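Local coordinates for succinate-semialdehyde dehydrogenase (NAD(P)(+)) (Marinobacter aquaeolei, PDB 3RH9), which probably oxidises succinate semialdehyde to succinate with NAD+ or NADP+ as cofactor, at residues D276-N281 against V291-I296; V302-G307 against V374-D379; Q308-R313 against P392-A397; V341-Q346 against E381-Q386; D347-G352 against K359-L364. One frame throughout, in Å; residues are numbered along the deposited sequence.

Interaction 1 (D276-N281 against V291-I296)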
# COMPACT_ATOMS: atom_id res chain seq x y z
N ASP A 276 -26.95 5.63 -24.23
CA ASP A 276 -27.68 5.43 -22.98
C ASP A 276 -26.71 5.40 -21.81
O ASP A 276 -26.91 6.08 -20.81
CB ASP A 276 -28.45 4.11 -23.02
CG ASP A 276 -29.82 4.25 -23.64
OD1 ASP A 276 -30.04 5.25 -24.36
OD2 ASP A 276 -30.67 3.37 -23.41
N ASN A 277 -25.67 4.59 -21.95
CA ASN A 277 -24.70 4.45 -20.89
C ASN A 277 -23.95 5.74 -20.59
O ASN A 277 -23.71 6.09 -19.43
CB ASN A 277 -23.73 3.33 -21.21
CG ASN A 277 -24.22 1.99 -20.74
OD1 ASN A 277 -24.14 1.67 -19.55
ND2 ASN A 277 -24.75 1.19 -21.66
N LEU A 278 -23.59 6.45 -21.65
CA LEU A 278 -22.81 7.67 -21.50
C LEU A 278 -23.58 8.68 -20.67
O LEU A 278 -23.04 9.23 -19.71
CB LEU A 278 -22.46 8.25 -22.86
CG LEU A 278 -21.06 8.86 -22.99
CD1 LEU A 278 -21.00 9.81 -24.18
CD2 LEU A 278 -20.63 9.56 -21.71
N ILE A 279 -24.85 8.90 -21.03
CA ILE A 279 -25.68 9.86 -20.31
C ILE A 279 -25.88 9.49 -18.84
O ILE A 279 -25.96 10.37 -17.99
CB ILE A 279 -27.06 10.05 -20.96
CG1 ILE A 279 -26.91 10.56 -22.39
CG2 ILE A 279 -27.88 11.01 -20.16
CD1 ILE A 279 -26.51 12.00 -22.49
N ALA A 280 -25.94 8.20 -18.53
CA ALA A 280 -26.10 7.79 -17.13
C ALA A 280 -24.81 7.94 -16.31
O ALA A 280 -24.83 8.28 -15.13
CB ALA A 280 -26.64 6.36 -17.05
N ASN A 281 -23.68 7.68 -16.96
CA ASN A 281 -22.39 7.76 -16.30
C ASN A 281 -21.96 9.21 -16.09
O ASN A 281 -21.57 9.62 -14.99
CB ASN A 281 -21.36 6.98 -17.13
CG ASN A 281 -19.92 7.34 -16.80
OD1 ASN A 281 -19.14 6.48 -16.37
ND2 ASN A 281 -19.54 8.58 -17.03
N VAL A 291 -15.44 9.04 -11.52
CA VAL A 291 -15.88 7.92 -12.34
C VAL A 291 -16.59 8.42 -13.60
O VAL A 291 -16.83 7.67 -14.53
CB VAL A 291 -16.77 6.98 -11.51
CG1 VAL A 291 -17.57 6.06 -12.39
CG2 VAL A 291 -15.89 6.18 -10.59
N CYS A 292 -16.89 9.71 -13.63
CA CYS A 292 -17.54 10.30 -14.80
C CYS A 292 -16.64 10.33 -16.01
O CYS A 292 -15.46 10.68 -15.91
CB CYS A 292 -18.04 11.70 -14.49
SG CYS A 292 -19.48 11.62 -13.42
N ALA A 293 -17.18 9.96 -17.17
CA ALA A 293 -16.39 10.03 -18.39
C ALA A 293 -15.85 11.45 -18.46
O ALA A 293 -16.56 12.41 -18.15
CB ALA A 293 -17.24 9.71 -19.60
N ASN A 294 -14.58 11.60 -18.82
CA ASN A 294 -14.01 12.92 -18.98
C ASN A 294 -13.59 13.16 -20.42
O ASN A 294 -13.69 14.27 -20.94
CB ASN A 294 -12.84 13.14 -18.01
CG ASN A 294 -12.39 14.58 -17.96
OD1 ASN A 294 -11.29 14.92 -18.38
ND2 ASN A 294 -13.25 15.44 -17.49
N ARG A 295 -13.12 12.09 -21.07
CA ARG A 295 -12.77 12.12 -22.48
C ARG A 295 -13.59 11.07 -23.21
O ARG A 295 -13.51 9.89 -22.89
CB ARG A 295 -11.27 11.86 -22.64
CG ARG A 295 -10.42 13.03 -22.24
CD ARG A 295 -8.98 12.66 -22.15
NE ARG A 295 -8.79 11.55 -21.23
CZ ARG A 295 -7.78 10.68 -21.31
NH1 ARG A 295 -6.90 10.82 -22.28
NH2 ARG A 295 -7.67 9.68 -20.44
N ILE A 296 -14.40 11.50 -24.17
CA ILE A 296 -15.20 10.54 -24.94
C ILE A 296 -14.56 10.32 -26.29
O ILE A 296 -14.58 11.19 -27.15
CB ILE A 296 -16.67 11.00 -25.12
CG1 ILE A 296 -17.44 10.97 -23.80
CG2 ILE A 296 -17.38 10.09 -26.09
CD1 ILE A 296 -17.08 12.07 -22.87
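The flat group that meets the other segment is the carboxamide of Asn-281, its outer end turned mainly to the backbone of 291-293. Ala-293 N lies at the edge of the amide, close to its plane, whereas Val-291 O is displaced well off that plane. As built, Asn-281 ND2 lies 2.7 Å from Ala-293 N and Asn-281 OD1 lies 3.2 Å from Val-291 O. Both pairs set like against like, so the amide is probably turned over in the model; with its two ends exchanged, each could become a hydrogen bond. A CG anti to the backbone N (chi1 162°) sends the group off the helix toward that loop. On the apolar side, Leu-278 divides its two methyls: CD1 meets Ile-296 CG1 at 3.8 Å, while CD2 comes within 4.0 Å of Ala-293 CB. The Leu-278 and Ile-296 side chains run at an angle to each other. A leucine in place of Asn-281 would probably leave Ala-293 N facing a group unable to bond to it, with the loop less firmly fixed. Val-291 O takes a hydrogen bond from Tyr-419 OH, and the Val-291 side chain is about 6 Å from that of Glu-256, the predicted active-site residue. The contact belongs to the beta-alpha-beta unit of strand 262-265, helix 271-283 and strand 295-299, where Leu-278 also touches Phe-263 on the first strand and Phe-306 and Leu-310 on helix 303-316.

Interaction 2 (V302-G307 against V374-D379)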
# COMPACT_ATOMS: atom_id res chain seq x y z
N VAL A 302 -18.61 6.69 -36.78
CA VAL A 302 -19.85 6.78 -36.01
C VAL A 302 -19.94 8.06 -35.17
O VAL A 302 -20.90 8.26 -34.41
CB VAL A 302 -20.03 5.53 -35.11
CG1 VAL A 302 -20.25 4.28 -35.98
CG2 VAL A 302 -18.81 5.35 -34.20
N ALA A 303 -18.97 8.94 -35.34
CA ALA A 303 -18.93 10.20 -34.59
C ALA A 303 -20.18 11.06 -34.76
O ALA A 303 -20.78 11.47 -33.77
CB ALA A 303 -17.68 11.01 -34.96
N ASP A 304 -20.55 11.33 -36.01
CA ASP A 304 -21.71 12.16 -36.32
C ASP A 304 -23.01 11.60 -35.78
O ASP A 304 -23.78 12.30 -35.11
CB ASP A 304 -21.83 12.34 -37.83
CG ASP A 304 -20.90 13.40 -38.36
OD1 ASP A 304 -20.59 14.32 -37.57
OD2 ASP A 304 -20.49 13.30 -39.55
N ALA A 305 -23.26 10.34 -36.08
CA ALA A 305 -24.44 9.66 -35.57
C ALA A 305 -24.39 9.66 -34.05
O ALA A 305 -25.42 9.81 -33.38
CB ALA A 305 -24.51 8.25 -36.11
N PHE A 306 -23.20 9.50 -33.49
CA PHE A 306 -23.11 9.43 -32.04
C PHE A 306 -23.44 10.76 -31.36
O PHE A 306 -24.17 10.78 -30.36
CB PHE A 306 -21.75 8.87 -31.57
CG PHE A 306 -21.73 8.51 -30.10
CD1 PHE A 306 -22.53 7.49 -29.62
CD2 PHE A 306 -20.94 9.20 -29.21
CE1 PHE A 306 -22.53 7.16 -28.27
CE2 PHE A 306 -20.94 8.88 -27.86
CZ PHE A 306 -21.73 7.85 -27.40
N GLY A 307 -22.93 11.86 -31.89
CA GLY A 307 -23.22 13.17 -31.33
C GLY A 307 -24.70 13.46 -31.35
O GLY A 307 -25.28 13.97 -30.39
N VAL A 374 -22.39 19.50 -24.92
CA VAL A 374 -21.68 18.53 -25.74
C VAL A 374 -20.82 19.20 -26.81
O VAL A 374 -21.34 19.86 -27.71
CB VAL A 374 -22.66 17.60 -26.47
CG1 VAL A 374 -21.94 16.83 -27.53
CG2 VAL A 374 -23.36 16.66 -25.49
N VAL A 375 -19.51 19.04 -26.73
CA VAL A 375 -18.67 19.62 -27.77
C VAL A 375 -17.98 18.56 -28.59
O VAL A 375 -17.58 17.51 -28.08
CB VAL A 375 -17.62 20.62 -27.21
CG1 VAL A 375 -18.31 21.78 -26.55
CG2 VAL A 375 -16.66 19.92 -26.25
N GLN A 376 -17.83 18.83 -29.89
CA GLN A 376 -17.14 17.92 -30.77
C GLN A 376 -15.89 18.58 -31.35
O GLN A 376 -15.81 19.79 -31.44
CB GLN A 376 -18.07 17.44 -31.88
CG GLN A 376 -17.63 16.11 -32.47
CD GLN A 376 -18.72 15.39 -33.25
OE1 GLN A 376 -19.89 15.80 -33.26
NE2 GLN A 376 -18.33 14.29 -33.90
N GLY A 377 -14.91 17.76 -31.69
CA GLY A 377 -13.68 18.26 -32.28
C GLY A 377 -12.57 18.50 -31.28
O GLY A 377 -11.75 19.41 -31.46
N VAL A 378 -12.53 17.70 -30.22
CA VAL A 378 -11.60 17.92 -29.13
C VAL A 378 -10.31 17.11 -29.26
O VAL A 378 -10.37 15.92 -29.55
CB VAL A 378 -12.25 17.55 -27.80
CG1 VAL A 378 -11.18 17.36 -26.72
CG2 VAL A 378 -13.25 18.61 -27.41
N ASP A 379 -9.16 17.75 -29.04
CA ASP A 379 -7.87 17.05 -29.11
C ASP A 379 -7.02 17.25 -27.86
O ASP A 379 -7.40 17.99 -26.96
CB ASP A 379 -7.08 17.43 -30.37
CG ASP A 379 -6.64 18.89 -30.38
OD1 ASP A 379 -5.46 19.16 -30.07
OD2 ASP A 379 -7.47 19.77 -30.71
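Gln-376 reaches across to the first turn of the helix that begins at Ala-303, and its conformation accounts for nearly the whole contact. CG stands anti to the backbone N (chi1 -157°) and the chain runs on extended (chi2 162°), which carries the carboxamide out from the strand. The last torsion, chi3 -7°, puts OE1 on the same side as CB, with NE2 pointing on as the leading atom. Gln-376 NE2 lies 3.5 Å from the methyl CB of Ala-303 and 3.7 Å from Ala-303 O, without making a hydrogen bond to the helix. Asp-304 is more distant: its CB is directed away, and its carboxylate bends back only far enough to bring OD1 to 4.3 Å from Gln-376 NE2. The other end of the amide faces Gly-307, whose CA is 4.7 Å from Gln-376 OE1. A CB at this glycine would point at that oxygen and sit tightly against it, so the bare backbone suits the extended glutamine. Val-374, two residues earlier, also directs its CB to the helix, but its side chain stops 5.2 Å short of the 302-307 atoms. Strand 373-376 lies between strands 354-357 and 393-399 in the sheet; helix 303-316 lies over it, with Ala-303 touching Leu-398 and Phe-306 packed on helix 271-283.

Interaction 3 (Q308-R313 against P392-A397)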
# COMPACT_ATOMS: atom_id res chain seq x y z
N GLN A 308 -25.33 13.12 -32.47
CA GLN A 308 -26.76 13.31 -32.66
C GLN A 308 -27.50 12.63 -31.52
O GLN A 308 -28.32 13.26 -30.84
CB GLN A 308 -27.20 12.68 -33.98
CG GLN A 308 -28.29 13.44 -34.71
CD GLN A 308 -27.74 14.70 -35.35
OE1 GLN A 308 -26.62 14.70 -35.88
NE2 GLN A 308 -28.51 15.79 -35.29
N LYS A 309 -27.21 11.35 -31.34
CA LYS A 309 -27.83 10.56 -30.28
C LYS A 309 -27.63 11.21 -28.91
O LYS A 309 -28.54 11.22 -28.08
CB LYS A 309 -27.30 9.13 -30.29
CG LYS A 309 -27.90 8.25 -31.36
CD LYS A 309 -27.05 7.01 -31.60
CE LYS A 309 -27.75 6.03 -32.56
NZ LYS A 309 -28.70 6.71 -33.49
N LEU A 310 -26.44 11.76 -28.69
CA LEU A 310 -26.15 12.38 -27.40
C LEU A 310 -26.84 13.73 -27.20
O LEU A 310 -27.33 14.04 -26.11
CB LEU A 310 -24.64 12.52 -27.18
CG LEU A 310 -23.91 11.21 -26.88
CD1 LEU A 310 -22.44 11.50 -26.62
CD2 LEU A 310 -24.53 10.50 -25.70
N ALA A 311 -26.89 14.54 -28.27
CA ALA A 311 -27.55 15.84 -28.23
C ALA A 311 -29.05 15.63 -28.08
O ALA A 311 -29.72 16.40 -27.39
CB ALA A 311 -27.25 16.62 -29.48
N GLU A 312 -29.56 14.59 -28.72
CA GLU A 312 -30.96 14.20 -28.60
C GLU A 312 -31.41 13.95 -27.16
O GLU A 312 -32.50 14.34 -26.76
CB GLU A 312 -31.21 12.95 -29.43
CG GLU A 312 -32.65 12.51 -29.43
CD GLU A 312 -32.85 11.25 -30.25
OE1 GLU A 312 -32.58 10.14 -29.72
OE2 GLU A 312 -33.29 11.38 -31.42
N ARG A 313 -30.56 13.28 -26.38
CA ARG A 313 -30.88 12.94 -25.00
C ARG A 313 -30.60 14.09 -24.06
O ARG A 313 -31.34 14.32 -23.10
CB ARG A 313 -30.08 11.73 -24.55
CG ARG A 313 -30.38 10.51 -25.36
CD ARG A 313 -29.34 9.45 -25.20
NE ARG A 313 -29.28 8.62 -26.41
CZ ARG A 313 -30.07 7.59 -26.64
NH1 ARG A 313 -30.99 7.24 -25.76
NH2 ARG A 313 -29.93 6.90 -27.77
N PRO A 392 -20.86 19.03 -16.04
CA PRO A 392 -21.74 18.37 -17.02
C PRO A 392 -21.30 18.64 -18.44
O PRO A 392 -22.14 18.96 -19.27
CB PRO A 392 -23.07 19.06 -16.78
CG PRO A 392 -22.67 20.40 -16.30
CD PRO A 392 -21.57 20.11 -15.35
N LEU A 393 -20.02 18.49 -18.73
CA LEU A 393 -19.48 18.73 -20.05
C LEU A 393 -19.09 17.42 -20.71
O LEU A 393 -18.50 16.56 -20.06
CB LEU A 393 -18.26 19.62 -19.94
CG LEU A 393 -17.50 19.96 -21.21
CD1 LEU A 393 -18.47 20.49 -22.29
CD2 LEU A 393 -16.41 20.97 -20.89
N VAL A 394 -19.41 17.26 -21.99
CA VAL A 394 -19.08 16.02 -22.68
C VAL A 394 -18.20 16.30 -23.89
O VAL A 394 -18.71 16.69 -24.94
CB VAL A 394 -20.33 15.27 -23.17
CG1 VAL A 394 -19.93 14.00 -23.95
CG2 VAL A 394 -21.27 14.96 -22.01
N PRO A 395 -16.88 16.11 -23.75
CA PRO A 395 -15.96 16.45 -24.84
C PRO A 395 -15.62 15.25 -25.74
O PRO A 395 -15.16 14.21 -25.26
CB PRO A 395 -14.72 16.96 -24.10
CG PRO A 395 -15.13 17.07 -22.65
CD PRO A 395 -16.18 16.02 -22.47
N MSE A 396 -15.84 15.41 -27.05
CA MSE A 396 -15.72 14.30 -27.98
C MSE A 396 -14.46 14.38 -28.84
O MSE A 396 -14.26 15.36 -29.56
CB MSE A 396 -16.95 14.23 -28.87
CG MSE A 396 -18.26 14.08 -28.12
SE MSE A 396 -19.65 13.54 -29.39
CE MSE A 396 -21.25 14.08 -28.45
N ALA A 397 -13.62 13.36 -28.75
CA ALA A 397 -12.39 13.29 -29.53
C ALA A 397 -12.53 12.17 -30.51
O ALA A 397 -13.15 11.17 -30.19
CB ALA A 397 -11.22 13.01 -28.62
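Leu-310 and Met-396, the latter present as selenomethionine, make the main apolar contact between segments 308-313 and 392-397. The terminal methyl of Met-396, CE, is modelled 3.4 Å from Leu-310 CD1 and 3.9 Å from Leu-310 CB, a separation that at this resolution shows touching and no more. The two side chains run past each other in opposite directions, meeting at Met-396 CE and Leu-310 CD1. Met-396 does so with CG anti to its carbonyl carbon (chi1 -58°) and an extended chain beyond, which places CE beside the helix. Leu-310 adds a looser approach, CD1 to Val-394 CG1 at 4.4 Å, so one leucine branch lies against two strand residues of the same face. Polar interactions play no part in the interface itself. Within the helix, Glu-312 N donates to Gln-308 O at 2.8 Å, whereas Arg-313 N has only weak bonds, to Lys-309 O and Leu-310 O. Arg-313 and Lys-309 turn to the neighbouring helix 271-283: Arg-313 forms salt bridges with Asp-276 and Glu-272, and Lys-309 another with Glu-272. A CA-to-CA separation of 9.2 Å between Leu-310 and Val-394, with alternate residues Val-394 and Met-396 pointing at the helix, is the geometry of a helix laid on a sheet, consistent with the layered alpha/beta construction of aldehyde dehydrogenase domains.

Interaction 4 (V341-Q346 against E381-Q386)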
# COMPACT_ATOMS: atom_id res chain seq x y z
N VAL A 341 -15.56 24.44 -15.12
CA VAL A 341 -16.36 23.89 -16.19
C VAL A 341 -16.51 24.94 -17.29
O VAL A 341 -16.42 24.63 -18.48
CB VAL A 341 -17.74 23.35 -15.74
CG1 VAL A 341 -18.42 22.65 -16.90
CG2 VAL A 341 -17.57 22.39 -14.60
N LYS A 342 -16.71 26.19 -16.88
CA LYS A 342 -16.85 27.27 -17.85
C LYS A 342 -15.60 27.41 -18.69
O LYS A 342 -15.66 27.42 -19.92
CB LYS A 342 -17.17 28.59 -17.17
CG LYS A 342 -17.61 29.67 -18.15
CD LYS A 342 -18.48 30.72 -17.50
CE LYS A 342 -17.66 31.73 -16.74
NZ LYS A 342 -18.43 33.01 -16.61
N ARG A 343 -14.46 27.48 -18.01
CA ARG A 343 -13.17 27.69 -18.65
C ARG A 343 -12.78 26.59 -19.66
O ARG A 343 -12.16 26.87 -20.68
CB ARG A 343 -12.08 27.88 -17.59
CG ARG A 343 -10.71 27.86 -18.15
CD ARG A 343 -9.65 28.13 -17.13
NE ARG A 343 -9.48 27.07 -16.14
CZ ARG A 343 -8.89 25.90 -16.37
NH1 ARG A 343 -8.44 25.59 -17.58
NH2 ARG A 343 -8.77 25.01 -15.38
N HIS A 344 -13.14 25.34 -19.35
CA HIS A 344 -12.93 24.21 -20.26
C HIS A 344 -13.87 24.30 -21.43
O HIS A 344 -13.55 23.84 -22.52
CB HIS A 344 -13.19 22.87 -19.57
CG HIS A 344 -12.09 22.45 -18.65
ND1 HIS A 344 -11.94 21.15 -18.23
CD2 HIS A 344 -11.09 23.15 -18.08
CE1 HIS A 344 -10.89 21.07 -17.43
NE2 HIS A 344 -10.36 22.27 -17.32
N LEU A 345 -15.05 24.87 -21.22
CA LEU A 345 -15.93 25.06 -22.35
C LEU A 345 -15.35 26.14 -23.29
O LEU A 345 -15.13 25.91 -24.47
CB LEU A 345 -17.33 25.41 -21.89
CG LEU A 345 -18.37 25.39 -23.01
CD1 LEU A 345 -18.35 24.05 -23.72
CD2 LEU A 345 -19.74 25.71 -22.46
N GLN A 346 -15.06 27.30 -22.73
CA GLN A 346 -14.42 28.35 -23.49
C GLN A 346 -13.18 27.86 -24.25
O GLN A 346 -12.99 28.18 -25.43
CB GLN A 346 -14.04 29.50 -22.56
CG GLN A 346 -13.80 30.79 -23.30
CD GLN A 346 -15.04 31.24 -24.06
OE1 GLN A 346 -16.06 31.61 -23.46
NE2 GLN A 346 -14.96 31.21 -25.38
N GLU A 381 -4.76 19.02 -27.11
CA GLU A 381 -4.31 20.40 -26.85
C GLU A 381 -5.27 21.14 -25.94
O GLU A 381 -5.01 22.27 -25.53
CB GLU A 381 -4.20 21.21 -28.16
CG GLU A 381 -3.25 20.66 -29.24
CD GLU A 381 -1.88 20.22 -28.71
OE1 GLU A 381 -1.37 20.84 -27.75
OE2 GLU A 381 -1.32 19.24 -29.27
N MSE A 382 -6.39 20.50 -25.63
CA MSE A 382 -7.43 21.20 -24.92
C MSE A 382 -7.48 20.86 -23.45
O MSE A 382 -7.32 19.70 -23.06
CB MSE A 382 -8.75 20.93 -25.60
CG MSE A 382 -8.57 20.97 -27.09
SE MSE A 382 -10.24 21.10 -28.03
CE MSE A 382 -9.50 21.43 -29.82
N CYS A 383 -7.71 21.89 -22.65
CA CYS A 383 -7.74 21.77 -21.20
C CYS A 383 -8.57 20.62 -20.69
O CYS A 383 -8.14 19.88 -19.80
CB CYS A 383 -8.28 23.06 -20.60
SG CYS A 383 -7.15 24.36 -20.86
N CYS A 384 -9.78 20.50 -21.22
CA CYS A 384 -10.73 19.52 -20.72
C CYS A 384 -10.22 18.12 -21.02
O CYS A 384 -10.68 17.15 -20.44
CB CYS A 384 -12.12 19.76 -21.32
SG CYS A 384 -12.24 19.49 -23.11
N TYR A 385 -9.26 18.04 -21.93
CA TYR A 385 -8.63 16.78 -22.28
C TYR A 385 -7.48 16.53 -21.33
O TYR A 385 -7.18 15.40 -21.00
CB TYR A 385 -8.10 16.85 -23.71
CG TYR A 385 -7.52 15.56 -24.25
CD1 TYR A 385 -6.24 15.14 -23.89
CD2 TYR A 385 -8.24 14.77 -25.14
CE1 TYR A 385 -5.70 13.97 -24.40
CE2 TYR A 385 -7.71 13.60 -25.65
CZ TYR A 385 -6.44 13.20 -25.29
OH TYR A 385 -5.90 12.02 -25.81
N GLN A 386 -6.83 17.60 -20.90
CA GLN A 386 -5.67 17.47 -20.04
C GLN A 386 -6.06 17.40 -18.55
O GLN A 386 -5.38 16.76 -17.75
CB GLN A 386 -4.73 18.64 -20.28
CG GLN A 386 -4.13 18.67 -21.65
CD GLN A 386 -3.68 20.06 -22.06
OE1 GLN A 386 -3.10 20.26 -23.13
NE2 GLN A 386 -3.96 21.05 -21.20
O HOH W 1 -10.85 22.54 -23.08
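His-344 lays one face of its imidazole against the start of helix 383-386, with Cys-383 and Cys-384 beneath it. The CB of Cys-383 makes a CH-pi contact, 4.1 Å from the centroid of the His-344 ring and 28° off its normal. The Cys-383 carbonyl carbon lies over the centre of that same face, while Cys-384 N sits nearer the rim. Cys-384 adds its own methylene, CB, at 3.4 Å from His-344 ND1. Its SG takes the position between backbone N and carbonyl carbon (chi1 66°) and packs on Pro-395. Cys-383 directs its sulfur differently: SG lies 3.7 Å from Arg-343 NH1, at the edge of the guanidinium and near its plane. A bend at chi3 (69°) brings the arginine back to this position. The backbones are linked through water 1, which donates to His-344 O at 3.0 Å and accepts from Cys-384 N at 3.0 Å. Both ring nitrogens of His-344 are also engaged, ND1 with Thr-389 OG1 and NE2 with Glu-387 OE1, an oxygen that also forms a salt bridge with Arg-343 NH2. An alanine in place of His-344 would probably strip Cys-383 CB of the ring face it rests on and leave Thr-389 OG1 and Glu-387 OE1 without their imidazole partner. The ring is thus fixed in rotation by a hydrogen bond at each nitrogen, and the neighbouring carboxylate would be expected to favour a protonated imidazole, although the nearby arginine opposes that.

Interaction 5 (D347-G352 against K359-L364)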
# COMPACT_ATOMS: atom_id res chain seq x y z
N ASP A 347 -12.33 27.11 -23.55
CA ASP A 347 -11.06 26.71 -24.12
C ASP A 347 -11.28 25.82 -25.33
O ASP A 347 -10.61 25.96 -26.34
CB ASP A 347 -10.22 25.97 -23.09
CG ASP A 347 -8.94 25.43 -23.66
OD1 ASP A 347 -8.01 26.22 -23.94
OD2 ASP A 347 -8.85 24.20 -23.82
N ALA A 348 -12.24 24.91 -25.21
CA ALA A 348 -12.56 24.01 -26.29
C ALA A 348 -13.01 24.77 -27.55
O ALA A 348 -12.58 24.47 -28.66
CB ALA A 348 -13.62 23.02 -25.86
N LEU A 349 -13.91 25.74 -27.35
CA LEU A 349 -14.45 26.48 -28.47
C LEU A 349 -13.41 27.45 -29.04
O LEU A 349 -13.36 27.66 -30.25
CB LEU A 349 -15.73 27.23 -28.08
CG LEU A 349 -16.92 26.37 -27.66
CD1 LEU A 349 -18.03 27.25 -27.13
CD2 LEU A 349 -17.43 25.53 -28.80
N ASP A 350 -12.58 28.02 -28.16
CA ASP A 350 -11.52 28.91 -28.63
C ASP A 350 -10.57 28.17 -29.55
O ASP A 350 -9.97 28.77 -30.44
CB ASP A 350 -10.73 29.53 -27.49
CG ASP A 350 -11.55 30.54 -26.69
OD1 ASP A 350 -12.68 30.89 -27.13
OD2 ASP A 350 -11.05 30.98 -25.61
N LYS A 351 -10.45 26.86 -29.36
CA LYS A 351 -9.51 26.08 -30.15
C LYS A 351 -10.16 25.26 -31.27
O LYS A 351 -9.50 24.43 -31.90
CB LYS A 351 -8.70 25.16 -29.25
CG LYS A 351 -7.80 25.84 -28.25
CD LYS A 351 -7.23 24.76 -27.35
CE LYS A 351 -6.69 25.31 -26.03
NZ LYS A 351 -5.24 25.58 -26.07
N GLY A 352 -11.44 25.48 -31.51
CA GLY A 352 -12.09 24.87 -32.66
C GLY A 352 -13.23 23.90 -32.41
O GLY A 352 -13.96 23.55 -33.32
N LYS A 359 -25.14 25.64 -24.11
CA LYS A 359 -25.02 27.08 -24.32
C LYS A 359 -23.57 27.55 -24.45
O LYS A 359 -22.64 26.95 -23.89
CB LYS A 359 -25.67 27.84 -23.15
CG LYS A 359 -27.15 27.59 -22.89
CD LYS A 359 -27.59 28.45 -21.70
CE LYS A 359 -28.80 27.89 -20.95
NZ LYS A 359 -30.12 28.44 -21.41
N GLN A 360 -23.38 28.64 -25.20
CA GLN A 360 -22.13 29.41 -25.22
C GLN A 360 -21.84 29.96 -23.81
O GLN A 360 -22.74 30.42 -23.12
CB GLN A 360 -22.27 30.57 -26.21
CG GLN A 360 -21.80 30.29 -27.62
CD GLN A 360 -20.29 30.20 -27.69
OE1 GLN A 360 -19.59 30.74 -26.82
NE2 GLN A 360 -19.77 29.51 -28.70
N PRO A 361 -20.56 29.94 -23.39
CA PRO A 361 -20.22 30.32 -22.01
C PRO A 361 -20.71 31.71 -21.57
O PRO A 361 -21.00 31.90 -20.39
CB PRO A 361 -18.70 30.28 -22.01
CG PRO A 361 -18.35 29.27 -23.07
CD PRO A 361 -19.40 29.45 -24.14
N ALA A 362 -20.82 32.65 -22.49
CA ALA A 362 -21.26 33.99 -22.11
C ALA A 362 -22.75 34.01 -21.75
O ALA A 362 -23.21 34.94 -21.09
CB ALA A 362 -20.95 34.99 -23.20
N GLU A 363 -23.49 32.99 -22.17
CA GLU A 363 -24.92 32.90 -21.89
C GLU A 363 -25.22 32.22 -20.55
O GLU A 363 -26.36 32.15 -20.11
CB GLU A 363 -25.65 32.16 -23.03
CG GLU A 363 -25.61 32.87 -24.39
CD GLU A 363 -26.14 32.00 -25.53
OE1 GLU A 363 -26.73 30.94 -25.24
OE2 GLU A 363 -25.95 32.37 -26.72
N LEU A 364 -24.17 31.70 -19.92
CA LEU A 364 -24.34 30.94 -18.69
C LEU A 364 -24.88 31.79 -17.55
O LEU A 364 -24.36 32.88 -17.26
CB LEU A 364 -23.02 30.29 -18.29
CG LEU A 364 -22.79 28.85 -18.78
CD1 LEU A 364 -23.67 28.50 -19.96
CD2 LEU A 364 -21.33 28.67 -19.11
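A carboxamide that meets a methyl group instead of a polar partner distinguishes this contact: Gln-360 brings NE2 to 3.3 Å from Leu-349 CD1. The same methyl lies 3.8 Å from Gln-360 OE1, and it stands clear of the amide plane, so it approaches the group obliquely from one side. The bend at chi2 (-72°) in Gln-360 turns its end back to the helix, and its chain crosses that of Leu-349 at a slant. Leu-349 CD1 also packs on Pro-361 CD at 4.0 Å. That ring opens a short 3-10 turn, in which Glu-363 N donates to Gln-360 O at 2.8 Å, and it rests as well on Leu-345 and Gln-346 of helix 335-350. Just beyond Leu-349 the helix ends in a Schellman motif. Gly-352, with phi 118°, serves as its C-prime residue, Gly-352 N bonding to Leu-349 O and Ala-353 N to Ala-348 O. With just 93 Å² buried between the segments and no hydrogen bond or salt bridge across them, the loop is held to the helix end here by van der Waals contact alone, without directional bonding.

How the interactions relate
Interaction 1 closes first, within the beta-alpha-beta unit ending in strand 295-299, before any other contact opens. Interactions 2 and 3 both start from helix 303-316 and cross, reaching the neighbouring strands 373-376 and 393-399. Helix 335-350 then opens interactions 4 and 5. Interaction 5 is the shortest loop, nested inside 2, 3 and 4; interaction 4 crosses 2 and is nested inside 3. The sheet joins these parts: Val-394 and Met-396 face helix 303-316, whereas Leu-393 meets Leu-345 of helix 335-350 on the other face. The neighbouring strands 295-299 and 393-399 join interactions 1 and 3, and Asp-347 to Cys-383 N bridges 4 and 5.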